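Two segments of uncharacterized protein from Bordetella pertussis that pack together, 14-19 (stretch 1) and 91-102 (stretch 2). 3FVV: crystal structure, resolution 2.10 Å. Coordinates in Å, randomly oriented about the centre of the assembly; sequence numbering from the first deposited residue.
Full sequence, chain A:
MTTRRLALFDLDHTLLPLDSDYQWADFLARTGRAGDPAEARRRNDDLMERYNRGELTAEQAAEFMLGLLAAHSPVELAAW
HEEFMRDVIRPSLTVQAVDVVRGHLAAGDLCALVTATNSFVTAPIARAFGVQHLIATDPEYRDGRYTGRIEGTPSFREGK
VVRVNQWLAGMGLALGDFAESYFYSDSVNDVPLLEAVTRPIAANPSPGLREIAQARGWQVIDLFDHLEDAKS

Stretch 1 (14-19) TLLPLD
Stretch 2 (91-102) PSLTVQAVDVVR

Residues 14-19, an irregular segment without helix or strand, pack against residues 91-102, a loop that turns into a helix at Val 95 and is still helical at Arg 102. No direct hydrogen bond joins the two. Apolar packing buries 367 Å² between the stretches, both sides summed, and one water bridges them. The register is set by two pairs of CA atoms: Leu 15 CA lies 5.1 Å from Ala 97 CA, and Leu 16 CA lies 6.3 Å from Leu 93 CA. From Leu 15 to Leu 16 the partner steps back from Ala 97 to Leu 93, so the chains run in roughly opposite senses through the contact.

Leu 15 covers the most surface. Its backbone sits at phi/psi -92/-20, and its CA-to-CB bond points sideways relative to stretch 2, but the m,t rotamer (chi1 -71°, chi2 -174°) brings the end of the side chain nearer. There the branched tip meets three helix residues whose CA-to-CB bonds point toward stretch 1: Leu 15 CD1 is 3.6 Å from Val 101 CG2, while Leu 15 CD2 is 3.9 Å from Val 100 CG1 and 4.1 Å from Ala 97 CB. Ala 97, Val 100 and Val 101 follow the i, i+3, i+4 spacing that places residues on one face of a helix. Val 101 is in the t rotamer; Val 100 has chi1 at 119°, between wells. Leu 15, Leu 16, Ala 97 and Val 101 are all buried, where apolar side chains fit. Alanine suits the place where the CA atoms come nearest, for Leu 15 O lies only 3.1 Å from Ala 97 CB, and the coordinates leave little space beyond that methyl.

Ser 92 is the second anchor, at phi/psi -95/-1 with chi1 80° (p). Its CA-to-CB bond points toward stretch 1, three residues of which touch it: Leu 16 CD2 lies 3.6 Å and Leu 18 CD2 3.5 Å from Ser 92 OG, while Pro 17 CD lies 3.1 Å from Ser 92 O. The hydroxyl is not left unsatisfied among these carbons, since it hydrogen-bonds to a residue flanking one of the stretches. Pro 17 (-82/37, C-gamma endo) points its CA-to-CB bond toward stretch 2 from an exposed position, offering a compact ring. Leu 16 is extended (-125/142) and m,t; its CD2 also packs 3.5 Å from Leu 93 CD1. The CA-to-CB bond of Leu 93 points away, but chi1 -106° and chi2 55° bring the end of its side chain back. Leu 18, also extended (-159/172), is p,p.

Between these two centres, water 1 supplies the polar link. It donates to Leu 15 O at 2.7 Å and to Ser 92 O at 2.9 Å, and accepts from Thr 94 N, also at 2.9 Å, so backbone groups of both stretches are satisfied through one molecule. Thr 94 (-113/152, chi1 60°, p) also starts the helix: as N-cap, its OG1 accepts from Ala 97 N at 3.1 Å, a nearly straight bond of 166°.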

# COMPACT_ATOMS: atom_id res chain seq x y z
N THR A 14 2.74 2.95 -7.57
CA THR A 14 4.21 3.06 -7.47
C THR A 14 4.81 1.78 -8.00
O THR A 14 5.48 1.78 -8.99
CB THR A 14 4.64 3.30 -5.99
OG1 THR A 14 4.19 4.59 -5.60
CG2 THR A 14 6.18 3.20 -5.81
N LEU A 15 4.54 0.66 -7.33
CA LEU A 15 5.04 -0.63 -7.81
C LEU A 15 4.03 -1.32 -8.72
O LEU A 15 4.43 -2.15 -9.50
CB LEU A 15 5.47 -1.52 -6.64
CG LEU A 15 6.75 -1.15 -5.86
CD1 LEU A 15 7.06 -2.24 -4.86
CD2 LEU A 15 7.95 -0.90 -6.80
N LEU A 16 2.74 -0.94 -8.67
CA LEU A 16 1.72 -1.54 -9.52
C LEU A 16 1.01 -0.41 -10.29
O LEU A 16 0.79 0.66 -9.73
CB LEU A 16 0.70 -2.34 -8.71
CG LEU A 16 1.17 -3.50 -7.85
CD1 LEU A 16 -0.02 -3.95 -7.00
CD2 LEU A 16 1.68 -4.56 -8.74
N PRO A 17 0.67 -0.65 -11.56
CA PRO A 17 0.02 0.37 -12.36
C PRO A 17 -1.47 0.40 -12.07
O PRO A 17 -2.23 0.63 -12.93
CB PRO A 17 0.29 -0.09 -13.80
CG PRO A 17 0.42 -1.57 -13.71
CD PRO A 17 1.01 -1.84 -12.37
N LEU A 18 -1.86 0.19 -10.82
CA LEU A 18 -3.25 0.21 -10.47
C LEU A 18 -3.34 0.47 -8.96
O LEU A 18 -2.33 0.51 -8.23
CB LEU A 18 -3.91 -1.11 -10.90
CG LEU A 18 -3.22 -2.45 -10.48
CD1 LEU A 18 -3.53 -2.77 -9.03
CD2 LEU A 18 -3.55 -3.65 -11.40
N ASP A 19 -4.56 0.69 -8.50
CA ASP A 19 -4.86 0.79 -7.08
C ASP A 19 -5.43 -0.54 -6.61
O ASP A 19 -6.59 -0.91 -6.89
CB ASP A 19 -5.88 1.92 -6.80
CG ASP A 19 -6.33 1.95 -5.35
OD1 ASP A 19 -5.65 1.39 -4.49
OD2 ASP A 19 -7.37 2.54 -5.07
N PRO A 91 -0.64 -10.14 -13.48
CA PRO A 91 -0.37 -9.66 -14.82
C PRO A 91 -0.05 -8.17 -14.88
O PRO A 91 0.25 -7.69 -15.95
CB PRO A 91 -1.67 -9.90 -15.58
CG PRO A 91 -2.43 -10.93 -14.75
CD PRO A 91 -2.03 -10.63 -13.33
N SER A 92 -0.19 -7.41 -13.80
CA SER A 92 0.18 -6.02 -13.82
C SER A 92 1.60 -5.81 -13.28
O SER A 92 2.05 -4.68 -13.15
CB SER A 92 -0.82 -5.23 -12.94
OG SER A 92 -0.50 -5.36 -11.54
N LEU A 93 2.27 -6.90 -12.86
CA LEU A 93 3.63 -6.82 -12.43
C LEU A 93 4.53 -6.52 -13.63
O LEU A 93 4.43 -7.20 -14.65
CB LEU A 93 4.06 -8.13 -11.80
CG LEU A 93 4.19 -8.12 -10.30
CD1 LEU A 93 2.93 -7.67 -9.67
CD2 LEU A 93 4.59 -9.54 -9.88
N THR A 94 5.37 -5.50 -13.55
CA THR A 94 6.27 -5.14 -14.67
C THR A 94 7.70 -5.40 -14.22
O THR A 94 8.02 -5.29 -13.01
CB THR A 94 6.20 -3.69 -15.02
OG1 THR A 94 6.58 -2.85 -13.88
CG2 THR A 94 4.79 -3.33 -15.53
N VAL A 95 8.54 -5.70 -15.19
CA VAL A 95 9.94 -5.89 -14.96
C VAL A 95 10.59 -4.65 -14.34
O VAL A 95 11.45 -4.80 -13.46
CB VAL A 95 10.72 -6.42 -16.23
CG1 VAL A 95 10.86 -5.34 -17.25
CG2 VAL A 95 12.12 -6.93 -15.78
N GLN A 96 10.18 -3.45 -14.76
CA GLN A 96 10.68 -2.22 -14.14
C GLN A 96 10.41 -2.14 -12.64
O GLN A 96 11.30 -1.79 -11.90
CB GLN A 96 10.13 -0.93 -14.79
CG GLN A 96 10.73 -0.62 -16.15
CD GLN A 96 10.39 -1.70 -17.13
OE1 GLN A 96 9.19 -2.07 -17.25
NE2 GLN A 96 11.43 -2.29 -17.81
N ALA A 97 9.18 -2.38 -12.20
CA ALA A 97 8.85 -2.38 -10.77
C ALA A 97 9.61 -3.48 -10.04
O ALA A 97 10.15 -3.25 -8.96
CB ALA A 97 7.29 -2.50 -10.52
N VAL A 98 9.66 -4.68 -10.60
CA VAL A 98 10.39 -5.78 -9.97
C VAL A 98 11.84 -5.41 -9.78
O VAL A 98 12.43 -5.66 -8.70
CB VAL A 98 10.25 -7.12 -10.75
CG1 VAL A 98 11.20 -8.22 -10.15
CG2 VAL A 98 8.83 -7.59 -10.70
N ASP A 99 12.42 -4.78 -10.81
CA ASP A 99 13.84 -4.45 -10.82
C ASP A 99 14.22 -3.35 -9.84
O ASP A 99 15.27 -3.40 -9.28
CB ASP A 99 14.30 -4.07 -12.22
CG ASP A 99 14.64 -5.28 -13.09
OD1 ASP A 99 14.80 -6.36 -12.54
OD2 ASP A 99 14.86 -5.13 -14.29
N VAL A 100 13.34 -2.36 -9.61
CA VAL A 100 13.59 -1.31 -8.61
C VAL A 100 13.72 -1.96 -7.23
O VAL A 100 14.69 -1.69 -6.47
CB VAL A 100 12.54 -0.15 -8.75
CG1 VAL A 100 11.69 0.07 -7.54
CG2 VAL A 100 13.25 1.13 -9.06
N VAL A 101 12.82 -2.88 -6.94
CA VAL A 101 12.91 -3.63 -5.71
C VAL A 101 14.14 -4.53 -5.67
O VAL A 101 14.92 -4.48 -4.74
CB VAL A 101 11.61 -4.41 -5.44
CG1 VAL A 101 11.73 -5.15 -4.13
CG2 VAL A 101 10.42 -3.44 -5.41
N ARG A 102 14.37 -5.26 -6.73
CA ARG A 102 15.43 -6.21 -6.76
C ARG A 102 16.78 -5.60 -6.59
O ARG A 102 17.65 -6.19 -5.92
CB ARG A 102 15.34 -7.01 -8.03
CG ARG A 102 16.40 -7.98 -8.19
CD ARG A 102 16.15 -8.81 -9.45
NE ARG A 102 14.83 -9.46 -9.44
CZ ARG A 102 14.56 -10.66 -9.99
NH1 ARG A 102 15.52 -11.39 -10.58
NH2 ARG A 102 13.32 -11.15 -9.91
O HOH W 1 4.34 -3.42 -11.87